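Local coordinates for pyruvate formate-lyase 2 (Archaeoglobus fulgidus, PDB 2F3O), which is of unproven function but belongs to the pyruvate formate-lyase-like glycyl radical enzymes, and probably acts as a lyase by an organic radical route, at residues Y162-F171 with L513-E523; L450-V458 with Y464-P473. All coordinates share one frame; numbering follows the deposited sequence.

Contact 1 (Y162-F171 with L513-E523)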
loop_
_atom_site.group_PDB
_atom_site.type_symbol
_atom_site.label_atom_id
_atom_site.label_comp_id
_atom_site.label_asym_id
_atom_site.label_seq_id
_atom_site.Cartn_x
_atom_site.Cartn_y
_atom_site.Cartn_z
ATOM N N TYR A 162 15.908 21.991 10.569
ATOM C CA TYR A 162 15.295 20.844 11.259
ATOM C C TYR A 162 16.061 20.571 12.550
ATOM O O TYR A 162 15.467 20.326 13.611
ATOM C CB TYR A 162 15.336 19.588 10.364
ATOM C CG TYR A 162 14.616 18.356 10.908
ATOM C CD1 TYR A 162 13.245 18.361 11.080
ATOM C CD2 TYR A 162 15.317 17.183 11.241
ATOM C CE1 TYR A 162 12.574 17.258 11.549
ATOM C CE2 TYR A 162 14.637 16.048 11.726
ATOM C CZ TYR A 162 13.255 16.111 11.885
ATOM O OH TYR A 162 12.516 15.044 12.374
ATOM N N LEU A 163 17.384 20.628 12.429
ATOM C CA LEU A 163 18.291 20.333 13.514
ATOM C C LEU A 163 18.202 21.415 14.571
ATOM O O LEU A 163 18.076 21.113 15.758
ATOM C CB LEU A 163 19.725 20.187 12.988
ATOM C CG LEU A 163 19.957 18.935 12.130
ATOM C CD1 LEU A 163 21.371 18.864 11.612
ATOM C CD2 LEU A 163 19.603 17.657 12.895
ATOM N N LEU A 164 18.180 22.673 14.128
ATOM C CA LEU A 164 18.258 23.828 15.033
ATOM C C LEU A 164 17.013 24.016 15.866
ATOM O O LEU A 164 17.060 24.718 16.865
ATOM C CB LEU A 164 18.586 25.127 14.277
ATOM C CG LEU A 164 19.992 25.146 13.665
ATOM C CD1 LEU A 164 20.126 26.153 12.536
ATOM C CD2 LEU A 164 21.054 25.364 14.675
ATOM N N ARG A 165 15.918 23.385 15.444
ATOM C CA ARG A 165 14.635 23.446 16.142
ATOM C C ARG A 165 14.445 22.280 17.116
ATOM O O ARG A 165 13.437 22.195 17.814
ATOM C CB ARG A 165 13.478 23.506 15.143
ATOM C CG ARG A 165 13.344 24.865 14.495
ATOM C CD ARG A 165 12.141 24.973 13.547
ATOM N NE ARG A 165 12.359 24.253 12.277
ATOM C CZ ARG A 165 12.375 24.804 11.058
ATOM N NH1 ARG A 165 12.176 26.112 10.896
ATOM N NH2 ARG A 165 12.578 24.028 9.994
ATOM N N ARG A 166 15.429 21.389 17.165
ATOM C CA ARG A 166 15.349 20.217 18.014
ATOM C C ARG A 166 16.597 20.044 18.871
ATOM O O ARG A 166 16.518 19.959 20.101
ATOM C CB ARG A 166 15.174 18.993 17.151
ATOM C CG ARG A 166 13.743 18.673 16.801
ATOM C CD ARG A 166 13.697 18.030 15.415
ATOM N NE ARG A 166 12.970 18.939 14.562
ATOM C CZ ARG A 166 11.714 18.737 14.231
ATOM N NH1 ARG A 166 11.128 17.617 14.598
ATOM N NH2 ARG A 166 11.076 19.611 13.494
ATOM N N GLY A 167 17.756 19.968 18.229
ATOM C CA GLY A 167 18.992 19.718 18.952
ATOM C C GLY A 167 19.111 18.229 19.211
ATOM O O GLY A 167 18.113 17.505 19.187
ATOM N N PHE A 168 20.323 17.764 19.480
ATOM C CA PHE A 168 20.555 16.332 19.472
ATOM C C PHE A 168 20.128 15.593 20.733
ATOM O O PHE A 168 19.999 14.373 20.723
ATOM C CB PHE A 168 21.988 16.014 19.062
ATOM C CG PHE A 168 22.217 16.108 17.581
ATOM C CD1 PHE A 168 22.385 17.326 16.964
ATOM C CD2 PHE A 168 22.248 14.971 16.808
ATOM C CE1 PHE A 168 22.581 17.413 15.610
ATOM C CE2 PHE A 168 22.448 15.050 15.445
ATOM C CZ PHE A 168 22.614 16.273 14.843
ATOM N N ARG A 169 19.856 16.334 21.802
ATOM C CA ARG A 169 19.302 15.730 23.002
ATOM C C ARG A 169 17.845 15.376 22.769
ATOM O O ARG A 169 17.307 14.482 23.431
ATOM C CB ARG A 169 19.408 16.661 24.202
ATOM C CG ARG A 169 19.509 15.940 25.580
ATOM C CD ARG A 169 19.110 16.874 26.722
ATOM N NE ARG A 169 17.672 17.129 26.707
ATOM C CZ ARG A 169 17.110 18.281 27.047
ATOM N NH1 ARG A 169 15.788 18.430 27.017
ATOM N NH2 ARG A 169 17.875 19.288 27.416
ATOM N N TRP A 170 17.205 16.073 21.830
ATOM C CA TRP A 170 15.838 15.743 21.462
ATOM C C TRP A 170 15.838 14.407 20.773
ATOM O O TRP A 170 15.020 13.559 21.082
ATOM C CB TRP A 170 15.228 16.790 20.536
ATOM C CG TRP A 170 13.794 16.538 20.273
ATOM C CD1 TRP A 170 12.753 16.858 21.087
ATOM C CD2 TRP A 170 13.225 15.893 19.125
ATOM N NE1 TRP A 170 11.573 16.456 20.525
ATOM C CE2 TRP A 170 11.830 15.861 19.316
ATOM C CE3 TRP A 170 13.759 15.324 17.959
ATOM C CZ2 TRP A 170 10.950 15.292 18.373
ATOM C CZ3 TRP A 170 12.875 14.770 17.016
ATOM C CH2 TRP A 170 11.494 14.759 17.235
ATOM N N PHE A 171 16.780 14.224 19.857
ATOM C CA PHE A 171 16.845 13.012 19.062
ATOM C C PHE A 171 17.113 11.812 19.945
ATOM O O PHE A 171 16.497 10.754 19.772
ATOM C CB PHE A 171 17.905 13.122 17.957
ATOM C CG PHE A 171 17.512 14.068 16.861
ATOM C CD1 PHE A 171 16.685 13.661 15.839
ATOM C CD2 PHE A 171 17.939 15.375 16.873
ATOM C CE1 PHE A 171 16.309 14.539 14.849
ATOM C CE2 PHE A 171 17.557 16.239 15.894
ATOM C CZ PHE A 171 16.743 15.821 14.882
ATOM N N LEU A 513 23.831 9.305 10.939
ATOM C CA LEU A 513 23.852 10.716 11.363
ATOM C C LEU A 513 23.225 11.620 10.305
ATOM O O LEU A 513 22.336 12.427 10.635
ATOM C CB LEU A 513 25.259 11.194 11.736
ATOM C CG LEU A 513 25.392 12.663 12.144
ATOM C CD1 LEU A 513 24.580 12.967 13.377
ATOM C CD2 LEU A 513 26.852 13.033 12.362
ATOM N N LEU A 514 23.655 11.432 9.048
ATOM C CA LEU A 514 23.111 12.121 7.894
ATOM C C LEU A 514 21.611 11.920 7.787
ATOM O O LEU A 514 20.876 12.862 7.489
ATOM C CB LEU A 514 23.799 11.633 6.622
ATOM C CG LEU A 514 23.306 12.265 5.316
ATOM C CD1 LEU A 514 23.506 13.764 5.353
ATOM C CD2 LEU A 514 23.971 11.642 4.105
ATOM N N SER A 515 21.152 10.706 8.062
ATOM C CA SER A 515 19.717 10.434 8.128
ATOM C C SER A 515 18.960 11.335 9.089
ATOM O O SER A 515 17.863 11.756 8.776
ATOM C CB SER A 515 19.455 8.984 8.511
ATOM O OG SER A 515 19.756 8.153 7.424
ATOM N N LEU A 516 19.541 11.674 10.234
ATOM C CA LEU A 516 18.829 12.550 11.156
ATOM C C LEU A 516 18.625 13.913 10.536
ATOM O O LEU A 516 17.631 14.602 10.804
ATOM C CB LEU A 516 19.571 12.686 12.477
ATOM C CG LEU A 516 19.106 11.806 13.642
ATOM C CD1 LEU A 516 18.650 10.431 13.173
ATOM C CD2 LEU A 516 20.236 11.671 14.631
ATOM N N CYS A 517 19.562 14.271 9.665
ATOM C CA CYS A 517 19.576 15.582 9.057
ATOM C C CYS A 517 18.789 15.683 7.777
ATOM O O CYS A 517 18.872 16.724 7.134
ATOM C CB CYS A 517 20.996 15.975 8.680
ATOM S SG CYS A 517 22.243 15.682 9.890
ATOM N N VAL A 518 18.117 14.623 7.334
ATOM C CA VAL A 518 17.359 14.735 6.089
ATOM C C VAL A 518 15.916 14.328 6.298
ATOM O O VAL A 518 15.627 13.201 6.665
ATOM C CB VAL A 518 17.978 13.942 4.911
ATOM C CG1 VAL A 518 17.132 14.124 3.642
ATOM C CG2 VAL A 518 19.415 14.365 4.655
ATOM N N GLU A 519 15.003 15.250 6.035
ATOM C CA GLU A 519 13.666 15.102 6.552
ATOM C C GLU A 519 12.841 13.995 5.930
ATOM O O GLU A 519 13.023 13.598 4.778
ATOM C CB GLU A 519 12.899 16.411 6.555
ATOM C CG GLU A 519 12.389 16.790 7.923
ATOM C CD GLU A 519 11.680 18.128 7.922
ATOM O OE1 GLU A 519 10.612 18.258 8.575
ATOM O OE2 GLU A 519 12.188 19.058 7.261
ATOM N N ASP A 520 11.919 13.554 6.784
ATOM C CA ASP A 520 11.191 12.289 6.783
ATOM C C ASP A 520 11.990 11.068 7.295
ATOM O O ASP A 520 11.393 10.171 7.846
ATOM C CB ASP A 520 10.386 12.067 5.495
ATOM C CG ASP A 520 9.288 13.105 5.308
ATOM O OD1 ASP A 520 9.276 14.099 6.050
ATOM O OD2 ASP A 520 8.431 12.926 4.419
ATOM N N CYS A 521 13.319 11.062 7.191
ATOM C CA CYS A 521 14.103 9.876 7.599
ATOM C C CYS A 521 13.931 9.449 9.027
ATOM O O CYS A 521 13.590 8.293 9.289
ATOM C CB CYS A 521 15.589 10.080 7.411
ATOM S SG CYS A 521 16.155 9.976 5.742
ATOM N N PHE A 522 14.205 10.381 9.942
ATOM C CA PHE A 522 14.089 10.123 11.372
ATOM C C PHE A 522 12.641 9.822 11.735
ATOM O O PHE A 522 12.373 8.865 12.450
ATOM C CB PHE A 522 14.629 11.290 12.213
ATOM C CG PHE A 522 14.459 11.091 13.696
ATOM C CD1 PHE A 522 15.281 10.213 14.388
ATOM C CD2 PHE A 522 13.457 11.748 14.399
ATOM C CE1 PHE A 522 15.125 10.011 15.728
ATOM C CE2 PHE A 522 13.296 11.535 15.743
ATOM C CZ PHE A 522 14.137 10.671 16.407
ATOM N N GLU A 523 11.708 10.622 11.227
ATOM C CA GLU A 523 10.300 10.410 11.564
ATOM C C GLU A 523 9.718 9.094 11.036
ATOM O O GLU A 523 8.919 8.464 11.712
ATOM C CB GLU A 523 9.444 11.606 11.144
ATOM C CG GLU A 523 9.603 12.800 12.084
ATOM C CD GLU A 523 8.872 12.593 13.406
ATOM O OE1 GLU A 523 9.247 13.254 14.421
ATOM O OE2 GLU A 523 7.915 11.771 13.407
HETATM O O HOH W 1 12.985 13.362 9.751
#

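Contact 2 (L450-V458 with Y464-P473)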
loop_
_atom_site.group_PDB
_atom_site.type_symbol
_atom_site.label_atom_id
_atom_site.label_comp_id
_atom_site.label_asym_id
_atom_site.label_seq_id
_atom_site.Cartn_x
_atom_site.Cartn_y
_atom_site.Cartn_z
ATOM N N LEU A 450 27.658 9.296 -29.852
ATOM C CA LEU A 450 27.807 9.640 -31.259
ATOM C C LEU A 450 28.860 8.779 -31.939
ATOM O O LEU A 450 28.667 8.327 -33.065
ATOM C CB LEU A 450 28.185 11.109 -31.382
ATOM C CG LEU A 450 28.648 11.611 -32.741
ATOM C CD1 LEU A 450 27.493 11.698 -33.693
ATOM C CD2 LEU A 450 29.252 12.951 -32.547
ATOM N N GLU A 451 29.965 8.550 -31.243
ATOM C CA GLU A 451 31.011 7.655 -31.715
ATOM C C GLU A 451 30.436 6.256 -31.976
ATOM O O GLU A 451 30.644 5.706 -33.051
ATOM C CB GLU A 451 32.167 7.637 -30.702
ATOM C CG GLU A 451 33.375 6.796 -31.040
ATOM C CD GLU A 451 34.592 7.177 -30.198
ATOM O OE1 GLU A 451 35.496 6.339 -29.973
ATOM O OE2 GLU A 451 34.653 8.336 -29.747
ATOM N N TYR A 452 29.655 5.722 -31.031
ATOM C CA TYR A 452 28.987 4.432 -31.228
ATOM C C TYR A 452 27.964 4.516 -32.364
ATOM O O TYR A 452 27.759 3.556 -33.116
ATOM C CB TYR A 452 28.268 3.973 -29.957
ATOM C CG TYR A 452 29.141 3.661 -28.754
ATOM C CD1 TYR A 452 30.453 3.211 -28.894
ATOM C CD2 TYR A 452 28.629 3.784 -27.460
ATOM C CE1 TYR A 452 31.244 2.911 -27.766
ATOM C CE2 TYR A 452 29.406 3.491 -26.331
ATOM C CZ TYR A 452 30.707 3.051 -26.487
ATOM O OH TYR A 452 31.459 2.784 -25.362
ATOM N N ALA A 453 27.342 5.685 -32.488
ATOM C CA ALA A 453 26.262 5.891 -33.445
ATOM C C ALA A 453 26.745 5.896 -34.882
ATOM O O ALA A 453 25.956 5.662 -35.802
ATOM C CB ALA A 453 25.493 7.165 -33.144
ATOM N N LEU A 454 28.026 6.155 -35.105
ATOM C CA LEU A 454 28.480 5.998 -36.470
ATOM C C LEU A 454 29.472 4.870 -36.711
ATOM O O LEU A 454 30.024 4.761 -37.809
ATOM C CB LEU A 454 28.877 7.322 -37.156
ATOM C CG LEU A 454 29.898 8.394 -36.779
ATOM C CD1 LEU A 454 29.194 9.682 -36.430
ATOM C CD2 LEU A 454 30.892 7.969 -35.719
ATOM N N ASN A 455 29.660 4.010 -35.714
ATOM C CA ASN A 455 30.545 2.863 -35.871
ATOM C C ASN A 455 29.866 1.562 -35.454
ATOM O O ASN A 455 30.539 0.603 -35.070
ATOM C CB ASN A 455 31.845 3.083 -35.092
ATOM C CG ASN A 455 32.990 2.181 -35.563
ATOM O OD1 ASN A 455 33.794 1.698 -34.755
ATOM N ND2 ASN A 455 33.073 1.960 -36.871
ATOM N N GLU A 456 28.532 1.538 -35.539
ATOM C CA GLU A 456 27.711 0.355 -35.211
ATOM C C GLU A 456 27.968 -0.190 -33.812
ATOM O O GLU A 456 28.170 -1.400 -33.630
ATOM C CB GLU A 456 27.934 -0.774 -36.212
ATOM C CG GLU A 456 27.815 -0.407 -37.676
ATOM C CD GLU A 456 27.781 -1.651 -38.538
ATOM O OE1 GLU A 456 26.670 -2.200 -38.730
ATOM O OE2 GLU A 456 28.865 -2.089 -39.003
ATOM N N GLY A 457 28.005 0.723 -32.842
ATOM C CA GLY A 457 28.161 0.382 -31.436
ATOM C C GLY A 457 29.540 -0.096 -31.053
ATOM O O GLY A 457 29.700 -0.855 -30.099
ATOM N N VAL A 458 30.543 0.318 -31.813
ATOM C CA VAL A 458 31.921 0.037 -31.432
ATOM C C VAL A 458 32.661 1.351 -31.195
ATOM O O VAL A 458 32.337 2.372 -31.805
ATOM C CB VAL A 458 32.668 -0.850 -32.464
ATOM C CG1 VAL A 458 33.922 -1.505 -31.825
ATOM C CG2 VAL A 458 31.729 -1.924 -33.048
ATOM N N TYR A 464 36.014 -1.432 -28.353
ATOM C CA TYR A 464 35.075 -1.735 -27.294
ATOM C C TYR A 464 33.688 -1.867 -27.873
ATOM O O TYR A 464 33.163 -0.893 -28.410
ATOM C CB TYR A 464 35.026 -0.581 -26.310
ATOM C CG TYR A 464 36.281 -0.336 -25.521
ATOM C CD1 TYR A 464 36.647 0.956 -25.157
ATOM C CD2 TYR A 464 37.093 -1.388 -25.129
ATOM C CE1 TYR A 464 37.782 1.194 -24.429
ATOM C CE2 TYR A 464 38.241 -1.158 -24.406
ATOM C CZ TYR A 464 38.575 0.133 -24.065
ATOM O OH TYR A 464 39.705 0.357 -23.342
ATOM N N GLU A 465 33.075 -3.045 -27.757
ATOM C CA GLU A 465 31.671 -3.190 -28.179
ATOM C C GLU A 465 30.692 -2.888 -27.028
ATOM O O GLU A 465 30.167 -3.800 -26.400
ATOM C CB GLU A 465 31.410 -4.589 -28.735
ATOM C CG GLU A 465 32.532 -5.151 -29.595
ATOM C CD GLU A 465 32.122 -6.448 -30.279
ATOM O OE1 GLU A 465 31.145 -6.422 -31.071
ATOM O OE2 GLU A 465 32.769 -7.490 -30.018
ATOM N N PHE A 466 30.464 -1.608 -26.741
ATOM C CA PHE A 466 29.685 -1.231 -25.576
ATOM C C PHE A 466 28.388 -0.578 -26.015
ATOM O O PHE A 466 27.530 -0.293 -25.189
ATOM C CB PHE A 466 30.420 -0.207 -24.697
ATOM C CG PHE A 466 31.717 -0.685 -24.084
ATOM C CD1 PHE A 466 32.601 0.239 -23.559
ATOM C CD2 PHE A 466 32.059 -2.033 -24.021
ATOM C CE1 PHE A 466 33.799 -0.168 -22.983
ATOM C CE2 PHE A 466 33.254 -2.443 -23.462
ATOM C CZ PHE A 466 34.124 -1.513 -22.931
ATOM N N GLY A 467 28.248 -0.298 -27.302
ATOM C CA GLY A 467 27.080 0.433 -27.771
ATOM C C GLY A 467 25.976 -0.479 -28.252
ATOM O O GLY A 467 26.160 -1.687 -28.344
ATOM N N ALA A 468 24.825 0.105 -28.561
ATOM C CA ALA A 468 23.723 -0.638 -29.144
ATOM C C ALA A 468 24.156 -1.131 -30.517
ATOM O O ALA A 468 24.962 -0.486 -31.187
ATOM C CB ALA A 468 22.510 0.253 -29.277
ATOM N N LYS A 469 23.637 -2.264 -30.963
ATOM C CA LYS A 469 24.047 -2.744 -32.265
ATOM C C LYS A 469 23.271 -2.054 -33.374
ATOM O O LYS A 469 22.455 -2.682 -34.027
ATOM C CB LYS A 469 23.908 -4.269 -32.358
ATOM C CG LYS A 469 25.020 -5.053 -31.638
ATOM C CD LYS A 469 26.364 -4.321 -31.702
ATOM C CE LYS A 469 27.530 -5.253 -31.453
ATOM N NZ LYS A 469 27.171 -6.236 -30.401
ATOM N N THR A 470 23.536 -0.765 -33.598
ATOM C CA THR A 470 22.929 -0.014 -34.714
ATOM C C THR A 470 23.607 -0.377 -36.027
ATOM O O THR A 470 24.589 -1.122 -36.045
ATOM C CB THR A 470 23.020 1.528 -34.521
ATOM O OG1 THR A 470 24.395 1.934 -34.454
ATOM C CG2 THR A 470 22.314 1.957 -33.252
ATOM N N GLU A 471 23.090 0.145 -37.133
ATOM C CA GLU A 471 23.724 -0.123 -38.433
ATOM C C GLU A 471 24.700 0.984 -38.873
ATOM O O GLU A 471 24.876 1.982 -38.154
ATOM C CB GLU A 471 22.668 -0.421 -39.500
ATOM C CG GLU A 471 22.223 -1.869 -39.485
ATOM C CD GLU A 471 20.773 -2.034 -39.871
ATOM O OE1 GLU A 471 20.109 -1.018 -40.179
ATOM O OE2 GLU A 471 20.290 -3.189 -39.861
ATOM N N LYS A 472 25.372 0.778 -40.012
ATOM C CA LYS A 472 26.183 1.834 -40.628
ATOM C C LYS A 472 25.205 2.921 -41.052
ATOM O O LYS A 472 24.134 2.626 -41.576
ATOM C CB LYS A 472 26.977 1.330 -41.843
ATOM C CG LYS A 472 27.932 0.182 -41.579
ATOM C CD LYS A 472 28.696 -0.173 -42.855
ATOM C CE LYS A 472 28.943 -1.686 -43.006
ATOM N NZ LYS A 472 30.251 -2.143 -42.431
ATOM N N PRO A 473 25.543 4.177 -40.770
ATOM C CA PRO A 473 24.651 5.276 -41.127
ATOM C C PRO A 473 24.782 5.728 -42.590
ATOM O O PRO A 473 25.874 5.690 -43.173
ATOM C CB PRO A 473 25.088 6.391 -40.188
ATOM C CG PRO A 473 26.520 6.068 -39.820
ATOM C CD PRO A 473 26.769 4.622 -40.080
#

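Contact 1 (Y162-F171 with L513-E523)
The phenol ring of Tyr162 is sandwiched between Glu519 CG on one face and Arg166 NE on the other. The glutamate methylene makes a CH-pi contact, CG lying 3.8 Å from the centroid of the Tyr162 ring and 21° off its normal. At the ring edge the carbonyl of Leu516 comes close to the plane, with its O 3.5 Å from Tyr162 CE2. The Arg166 guanidinium lies with its own face over CE1 of Tyr162, and NE donates to the backbone carbonyl O of Tyr162 at 3.0 Å, which holds the guanidinium against the tyrosine ring. With CG anti to the backbone N (chi1 -175°), the tyrosine reaches across the gap until its OH nears Phe522 and Glu523. Without the ring, as with an alanine in place of Tyr162, the Arg166 guanidinium and the Glu519 methylene would probably lose the surface they both pack on, and a gap would open beside Phe522.

Next to the tyrosine, Trp170, Phe171 and Phe522 form an aromatic cluster. Phe171 presents its edge to the face of Phe522 in a T-shaped pair with centroids 5.0 Å apart and planes at 78°, while its own face is covered by Trp170 CE3. Trp170 meets Phe522 rim to rim, and Glu523 OE1 lies at the edge of the indole, 3.9 Å from CH2 of Trp170. Farther along, Phe168 CE2 packs against Leu513 CD1 at 3.6 Å, and Leu163 CD1 touches Cys517 SG at 3.7 Å.

Arg165 and Arg166 both form salt bridges with Asp415 of the second subunit, so this corner also belongs to a subunit interface. Within the chain, helix 190-221 backs Phe168, Phe171, Leu513 and Leu516, helix 250-267 packs on Leu163 and Leu513, and the Glu519 backbone bonds to Gly433, between strands 428-431 and 435-445.

Contact 2 (L450-V458 with Y464-P473)
A chain reversal carries the polypeptide from the end of helix 447-453 back across itself through Gly457 and Gly467, whose CA atoms are only 3.8 Å apart, on the way to helix 477-508. Gly467 N donates to Gly457 O at 3.2 Å, from above the carbonyl plane and not along a lone pair. The backbones lie so near that a beta carbon at Gly457 would run into Ala468 O, and one at Gly467 into Gly457 CA and the Tyr452 ring. Gly467 CA instead sits over one face of that ring, 4.1 Å from its centroid, as a CH-pi contact. The CZ end of the same ring meets Phe466 CB at 3.7 Å, and Phe466 in turn has its own ring covered on one face by Tyr464 CB.

Just past helix 447-453, Tyr452 O takes hydrogen bonds from both Asn455 N and Gly457 N, where the chain turns toward the returning loop, which bends again in an inverse gamma turn centred on Lys469. Glu456, with CG anti to its carbonyl carbon (chi1 -51°) and an extended chain, reaches alongside Thr470 and Glu471 to Lys472. Its OE2 forms a long salt bridge with NZ of Lys472 at 3.7 Å, while the aliphatic CG of the lysine rests against the carboxylate. Beyond it, Leu454 CB packs on Pro473 CG at 3.8 Å. Helix 477-508 packs against the loop, where Gln486 NE2 bonds to Ala468 O and His489 NE2 to Phe466 O.

Overall arrangement
Contact 1 and contact 2 lie on opposite sides of the chain's centre, their own centres about 23 and 32 Å from it respectively, and do not touch: their centres are about 49 Å apart and their nearest atoms about 31 Å. The long helix 477-508 connects them in sequence, beginning just after Pro473 and ending shortly before Leu513. Contact 1 is mostly buried and borders the second subunit, whereas contact 2 is a partly buried loop that no other chain of the assembly touches. In glycyl radical enzymes the active site lies inside a central barrel. Gly752 is the predicted radical site, but the radical is absent here, and neither contact includes that residue.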